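Local coordinates for methionine-binding lipoprotein metQ (Bacillus subtilis subsp. subtilis, PDB 4GOT) that binds methionine and probably passes it to the membrane-bound permease of the MetNPQ ABC transporter, which also takes part in methionine sulfoxide transport, at residues Lys6-Ala18 with Gly32-Tyr46. Numbering follows the deposited sequence.
With MSE (selenomethionine), chain B; SO4 (sulfate ion), chain C.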
loop_
_atom_site.group_PDB
_atom_site.type_symbol
_atom_site.label_atom_id
_atom_site.label_comp_id
_atom_site.label_asym_id
_atom_site.label_seq_id
_atom_site.Cartn_x
_atom_site.Cartn_y
_atom_site.Cartn_z
ATOM N N LYS A 6 7.385 -13.323 24.494
ATOM C CA LYS A 6 7.114 -14.204 23.320
ATOM C C LYS A 6 5.866 -13.851 22.483
ATOM O O LYS A 6 5.512 -14.590 21.558
ATOM C CB LYS A 6 6.948 -15.663 23.784
ATOM C CG LYS A 6 8.199 -16.303 24.374
ATOM C CD LYS A 6 9.144 -16.784 23.283
ATOM C CE LYS A 6 10.266 -17.611 23.857
ATOM N NZ LYS A 6 10.613 -18.719 22.933
ATOM N N GLU A 7 5.198 -12.743 22.796
ATOM C CA GLU A 7 3.998 -12.296 22.059
ATOM C C GLU A 7 4.382 -11.158 21.110
ATOM O O GLU A 7 5.112 -10.234 21.478
ATOM C CB GLU A 7 2.913 -11.823 23.020
ATOM C CG GLU A 7 1.646 -11.304 22.352
ATOM C CD GLU A 7 0.642 -10.712 23.369
ATOM O OE1 GLU A 7 1.037 -9.813 24.175
ATOM O OE2 GLU A 7 -0.545 -11.147 23.360
ATOM N N ILE A 8 3.897 -11.241 19.882
ATOM C CA ILE A 8 4.171 -10.242 18.896
ATOM C C ILE A 8 2.850 -9.527 18.674
ATOM O O ILE A 8 1.869 -10.156 18.226
ATOM C CB ILE A 8 4.621 -10.868 17.551
ATOM C CG1 ILE A 8 5.678 -11.969 17.742
ATOM C CG2 ILE A 8 5.146 -9.772 16.630
ATOM C CD1 ILE A 8 6.015 -12.726 16.445
ATOM N N VAL A 9 2.817 -8.233 18.999
ATOM C CA VAL A 9 1.640 -7.353 18.761
ATOM C C VAL A 9 1.902 -6.553 17.478
ATOM O O VAL A 9 2.912 -5.846 17.361
ATOM C CB VAL A 9 1.323 -6.434 19.992
ATOM C CG1 VAL A 9 0.043 -5.623 19.799
ATOM C CG2 VAL A 9 1.253 -7.267 21.262
ATOM N N VAL A 10 1.007 -6.697 16.498
ATOM C CA VAL A 10 1.184 -6.050 15.202
ATOM C C VAL A 10 -0.061 -5.222 14.804
ATOM O O VAL A 10 -1.185 -5.755 14.820
ATOM C CB VAL A 10 1.445 -7.102 14.092
ATOM C CG1 VAL A 10 1.864 -6.416 12.798
ATOM C CG2 VAL A 10 2.490 -8.103 14.555
ATOM N N ALA A 11 0.143 -3.962 14.409
ATOM C CA ALA A 11 -0.950 -3.136 13.813
ATOM C C ALA A 11 -0.888 -3.345 12.304
ATOM O O ALA A 11 0.213 -3.236 11.727
ATOM C CB ALA A 11 -0.848 -1.656 14.184
ATOM N N ALA A 12 -2.031 -3.745 11.721
ATOM C CA ALA A 12 -2.160 -4.087 10.285
ATOM C C ALA A 12 -3.503 -3.609 9.721
ATOM O O ALA A 12 -4.549 -3.620 10.412
ATOM C CB ALA A 12 -2.014 -5.588 10.056
ATOM N N THR A 13 -3.487 -3.210 8.446
ATOM C CA THR A 13 -4.720 -2.872 7.756
ATOM C C THR A 13 -5.519 -4.193 7.598
ATOM O O THR A 13 -4.924 -5.302 7.590
ATOM C CB THR A 13 -4.425 -2.139 6.398
ATOM O OG1 THR A 13 -3.319 -2.755 5.716
ATOM C CG2 THR A 13 -4.088 -0.613 6.615
ATOM N N LYS A 14 -6.844 -4.075 7.503
ATOM C CA LYS A 14 -7.764 -5.211 7.585
ATOM C C LYS A 14 -7.524 -6.316 6.601
ATOM O O LYS A 14 -7.575 -7.497 6.979
ATOM C CB LYS A 14 -9.217 -4.779 7.409
ATOM C CG LYS A 14 -10.202 -5.875 7.824
ATOM C CD LYS A 14 -11.535 -5.245 8.168
ATOM C CE LYS A 14 -12.681 -6.244 8.306
ATOM N NZ LYS A 14 -13.919 -5.585 7.775
ATOM N N THR A 15 -7.277 -5.920 5.353
ATOM C CA THR A 15 -7.048 -6.844 4.253
ATOM C C THR A 15 -6.122 -6.222 3.161
ATOM O O THR A 15 -6.303 -5.084 2.743
ATOM C CB THR A 15 -8.402 -7.395 3.679
ATOM O OG1 THR A 15 -8.140 -8.341 2.641
ATOM C CG2 THR A 15 -9.324 -6.262 3.165
ATOM N N PRO A 16 -5.135 -6.989 2.697
ATOM C CA PRO A 16 -4.902 -8.405 3.081
ATOM C C PRO A 16 -4.093 -8.619 4.359
ATOM O O PRO A 16 -3.938 -9.771 4.787
ATOM C CB PRO A 16 -4.055 -8.932 1.920
ATOM C CG PRO A 16 -3.310 -7.739 1.444
ATOM C CD PRO A 16 -4.257 -6.579 1.571
ATOM N N HIS A 17 -3.561 -7.536 4.940
ATOM C CA HIS A 17 -2.472 -7.648 5.890
ATOM C C HIS A 17 -2.917 -8.392 7.186
ATOM O O HIS A 17 -2.217 -9.347 7.631
ATOM C CB HIS A 17 -1.853 -6.272 6.227
ATOM C CG HIS A 17 -1.448 -5.467 5.045
ATOM N ND1 HIS A 17 -2.358 -4.999 4.127
ATOM C CD2 HIS A 17 -0.241 -4.971 4.660
ATOM C CE1 HIS A 17 -1.714 -4.359 3.159
ATOM N NE2 HIS A 17 -0.431 -4.285 3.477
ATOM N N ALA A 18 -4.048 -8.019 7.783
ATOM C CA ALA A 18 -4.508 -8.729 9.015
ATOM C C ALA A 18 -4.897 -10.209 8.701
ATOM O O ALA A 18 -4.680 -11.084 9.504
ATOM C CB ALA A 18 -5.673 -8.024 9.725
ATOM N N GLY A 32 7.034 -21.017 18.863
ATOM C CA GLY A 32 7.018 -20.554 20.245
ATOM C C GLY A 32 6.449 -19.157 20.526
ATOM O O GLY A 32 6.531 -18.706 21.669
ATOM N N TYR A 33 5.875 -18.483 19.510
ATOM C CA TYR A 33 5.376 -17.101 19.668
ATOM C C TYR A 33 3.878 -16.964 19.465
ATOM O O TYR A 33 3.303 -17.643 18.611
ATOM C CB TYR A 33 6.121 -16.114 18.733
ATOM C CG TYR A 33 7.603 -16.128 18.933
ATOM C CD1 TYR A 33 8.395 -17.065 18.265
ATOM C CD2 TYR A 33 8.226 -15.232 19.802
ATOM C CE1 TYR A 33 9.766 -17.103 18.454
ATOM C CE2 TYR A 33 9.606 -15.259 20.016
ATOM C CZ TYR A 33 10.378 -16.193 19.333
ATOM O OH TYR A 33 11.761 -16.253 19.490
ATOM N N THR A 34 3.253 -16.104 20.279
ATOM C CA THR A 34 1.841 -15.716 20.083
ATOM C C THR A 34 1.743 -14.407 19.266
ATOM O O THR A 34 2.743 -13.694 19.060
ATOM C CB THR A 34 1.046 -15.584 21.416
ATOM O OG1 THR A 34 1.808 -14.824 22.369
ATOM C CG2 THR A 34 0.698 -16.989 22.000
ATOM N N LEU A 35 0.529 -14.108 18.812
ATOM C CA LEU A 35 0.252 -12.995 17.911
ATOM C C LEU A 35 -1.004 -12.255 18.352
ATOM O O LEU A 35 -2.010 -12.873 18.663
ATOM C CB LEU A 35 0.047 -13.523 16.494
ATOM C CG LEU A 35 0.032 -12.538 15.325
ATOM C CD1 LEU A 35 1.392 -11.893 15.038
ATOM C CD2 LEU A 35 -0.489 -13.293 14.118
ATOM N N LYS A 36 -0.927 -10.935 18.385
ATOM C CA LYS A 36 -2.075 -10.065 18.628
ATOM C C LYS A 36 -2.088 -9.084 17.466
ATOM O O LYS A 36 -1.057 -8.487 17.156
ATOM C CB LYS A 36 -1.910 -9.367 19.990
ATOM C CG LYS A 36 -3.190 -8.856 20.623
ATOM C CD LYS A 36 -3.126 -8.923 22.149
ATOM C CE LYS A 36 -3.492 -7.593 22.807
ATOM N NZ LYS A 36 -4.885 -7.143 22.520
ATOM N N VAL A 37 -3.219 -8.994 16.765
ATOM C CA VAL A 37 -3.375 -8.067 15.624
ATOM C C VAL A 37 -4.378 -6.938 15.932
ATOM O O VAL A 37 -5.501 -7.200 16.371
ATOM C CB VAL A 37 -3.804 -8.802 14.332
ATOM C CG1 VAL A 37 -3.726 -7.849 13.141
ATOM C CG2 VAL A 37 -2.914 -10.040 14.120
ATOM N N LYS A 38 -3.925 -5.696 15.758
ATOM C CA LYS A 38 -4.761 -4.493 15.857
ATOM C C LYS A 38 -4.984 -3.887 14.457
ATOM O O LYS A 38 -4.001 -3.648 13.707
ATOM C CB LYS A 38 -4.080 -3.427 16.759
ATOM C CG LYS A 38 -3.634 -3.919 18.135
ATOM C CD LYS A 38 -4.808 -4.129 19.062
ATOM C CE LYS A 38 -4.424 -4.885 20.334
ATOM N NZ LYS A 38 -3.796 -4.012 21.367
ATOM N N VAL A 39 -6.250 -3.640 14.097
ATOM C CA VAL A 39 -6.577 -2.947 12.819
ATOM C C VAL A 39 -6.909 -1.495 13.227
ATOM O O VAL A 39 -7.624 -1.278 14.212
ATOM C CB VAL A 39 -7.782 -3.602 12.087
ATOM C CG1 VAL A 39 -8.070 -2.863 10.808
ATOM C CG2 VAL A 39 -7.566 -5.114 11.815
ATOM N N LEU A 40 -6.402 -0.513 12.486
ATOM C CA LEU A 40 -6.607 0.921 12.833
ATOM C C LEU A 40 -7.411 1.610 11.710
ATOM O O LEU A 40 -7.486 1.081 10.594
ATOM C CB LEU A 40 -5.250 1.601 13.127
ATOM C CG LEU A 40 -4.460 0.945 14.275
ATOM C CD1 LEU A 40 -3.091 1.592 14.318
ATOM C CD2 LEU A 40 -5.215 1.074 15.645
ATOM N N SER A 41 -8.013 2.759 11.988
ATOM C CA SER A 41 -8.967 3.378 11.024
ATOM C C SER A 41 -8.334 4.096 9.833
ATOM O O SER A 41 -9.006 4.324 8.834
ATOM C CB SER A 41 -9.941 4.322 11.716
ATOM O OG SER A 41 -9.299 5.204 12.611
ATOM N N ASP A 42 -7.078 4.517 9.936
ATOM C CA ASP A 42 -6.417 5.107 8.750
ATOM C C ASP A 42 -4.910 5.028 8.849
ATOM O O ASP A 42 -4.352 4.835 9.924
ATOM C CB ASP A 42 -6.901 6.566 8.499
ATOM C CG ASP A 42 -5.955 7.631 9.094
ATOM O OD1 ASP A 42 -6.063 7.876 10.304
ATOM O OD2 ASP A 42 -5.100 8.218 8.342
ATOM N N TYR A 43 -4.278 5.126 7.664
ATOM C CA TYR A 43 -2.896 4.899 7.446
ATOM C C TYR A 43 -2.029 5.700 8.405
ATOM O O TYR A 43 -0.963 5.223 8.805
ATOM C CB TYR A 43 -2.532 5.346 6.007
ATOM C CG TYR A 43 -2.839 4.448 4.802
ATOM C CD1 TYR A 43 -3.161 3.114 4.916
ATOM C CD2 TYR A 43 -2.742 4.986 3.506
ATOM C CE1 TYR A 43 -3.385 2.321 3.786
ATOM C CE2 TYR A 43 -2.968 4.222 2.370
ATOM C CZ TYR A 43 -3.297 2.883 2.514
ATOM O OH TYR A 43 -3.514 2.140 1.395
ATOM N N LYS A 44 -2.454 6.900 8.788
ATOM C CA LYS A 44 -1.606 7.762 9.632
ATOM C C LYS A 44 -1.470 7.212 11.061
ATOM O O LYS A 44 -0.552 7.583 11.785
ATOM C CB LYS A 44 -2.118 9.213 9.657
ATOM C CG LYS A 44 -1.921 10.037 8.380
ATOM C CD LYS A 44 -0.449 10.064 7.916
ATOM C CE LYS A 44 0.100 11.459 7.602
ATOM N NZ LYS A 44 -0.718 12.175 6.588
HETATM N N MSE A 45 -2.387 6.326 11.461
HETATM C CA MSE A 45 -2.361 5.771 12.802
HETATM C C MSE A 45 -1.273 4.715 13.074
HETATM O O MSE A 45 -0.856 4.523 14.233
HETATM C CB MSE A 45 -3.743 5.187 13.160
HETATM C CG MSE A 45 -4.768 6.263 13.267
HETATM SE SE MSE A 45 -6.483 5.518 13.870
HETATM C CE MSE A 45 -5.947 4.943 15.671
ATOM N N TYR A 46 -0.822 4.019 12.035
ATOM C CA TYR A 46 -0.026 2.800 12.208
ATOM C C TYR A 46 1.396 3.107 12.715
ATOM O O TYR A 46 1.835 2.507 13.665
ATOM C CB TYR A 46 -0.010 2.008 10.898
ATOM C CG TYR A 46 -1.360 1.393 10.589
ATOM C CD1 TYR A 46 -2.339 2.096 9.901
ATOM C CD2 TYR A 46 -1.676 0.105 11.025
ATOM C CE1 TYR A 46 -3.610 1.523 9.661
ATOM C CE2 TYR A 46 -2.935 -0.452 10.811
ATOM C CZ TYR A 46 -3.899 0.240 10.123
ATOM O OH TYR A 46 -5.121 -0.380 9.868
HETATM N N MSE B 300 -1.153 -1.392 0.987
HETATM C CA MSE B 300 -0.991 -0.081 0.290
HETATM C C MSE B 300 -0.394 -0.227 -1.150
HETATM O O MSE B 300 0.598 -0.895 -1.263
HETATM O OXT MSE B 300 -0.823 0.323 -2.195
HETATM C CB MSE B 300 -0.049 0.800 1.125
HETATM C CG MSE B 300 -0.000 2.246 0.741
HETATM SE SE MSE B 300 1.392 3.258 1.720
HETATM C CE MSE B 300 0.380 3.433 3.548
HETATM S S SO4 C . 13.886 -18.386 25.300
HETATM O O1 SO4 C . 14.493 -18.950 26.537
HETATM O O2 SO4 C . 14.800 -18.625 24.148
HETATM O O3 SO4 C . 12.570 -19.023 25.051
HETATM O O4 SO4 C . 13.682 -16.933 25.480
HETATM O O HOH W 1 8.217 -20.223 23.821
#
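Thr-13 and Tyr-43 meet at an aromatic edge, CG2 of Thr-13 lying near the ring plane, 4.1 Å from Tyr-43 CE1, while one face of that ring carries the selenomethionine methyl CE over its centre, 3.4 Å above the plane. A leucine in place of Tyr-43 would probably deprive this methyl of its flat platform and leave Asn-180 without the hydroxyl it bonds. Tyr-46 takes Leu-40 CB on one face, offset toward the rim, and Ala-11 C at its edge; its OH accepts from Leu-40 N (2.9 Å). At the far end, Lys-6 runs past Tyr-33, CD 3.6 Å from CE2, and the bend at chi2 (-81°) helps bring NZ above the ring as an off-centre cation-pi partner, 4.9 Å from the centroid.

Between these rings six backbone hydrogen bonds zip the strands in parallel register, from Thr-34 N to Lys-6 O through Ala-12 N to Lys-38 O. This is a classic beta-alpha-beta crossover: helix 14-29 links the strands and packs Leu-21 and Leu-28 against the Ile-8, Val-10 and Leu-35 face. Strand 34-38 edges the sheet, strand 57-62 flanks 7-12 on its other side, and helix 218-227 touches Tyr-33.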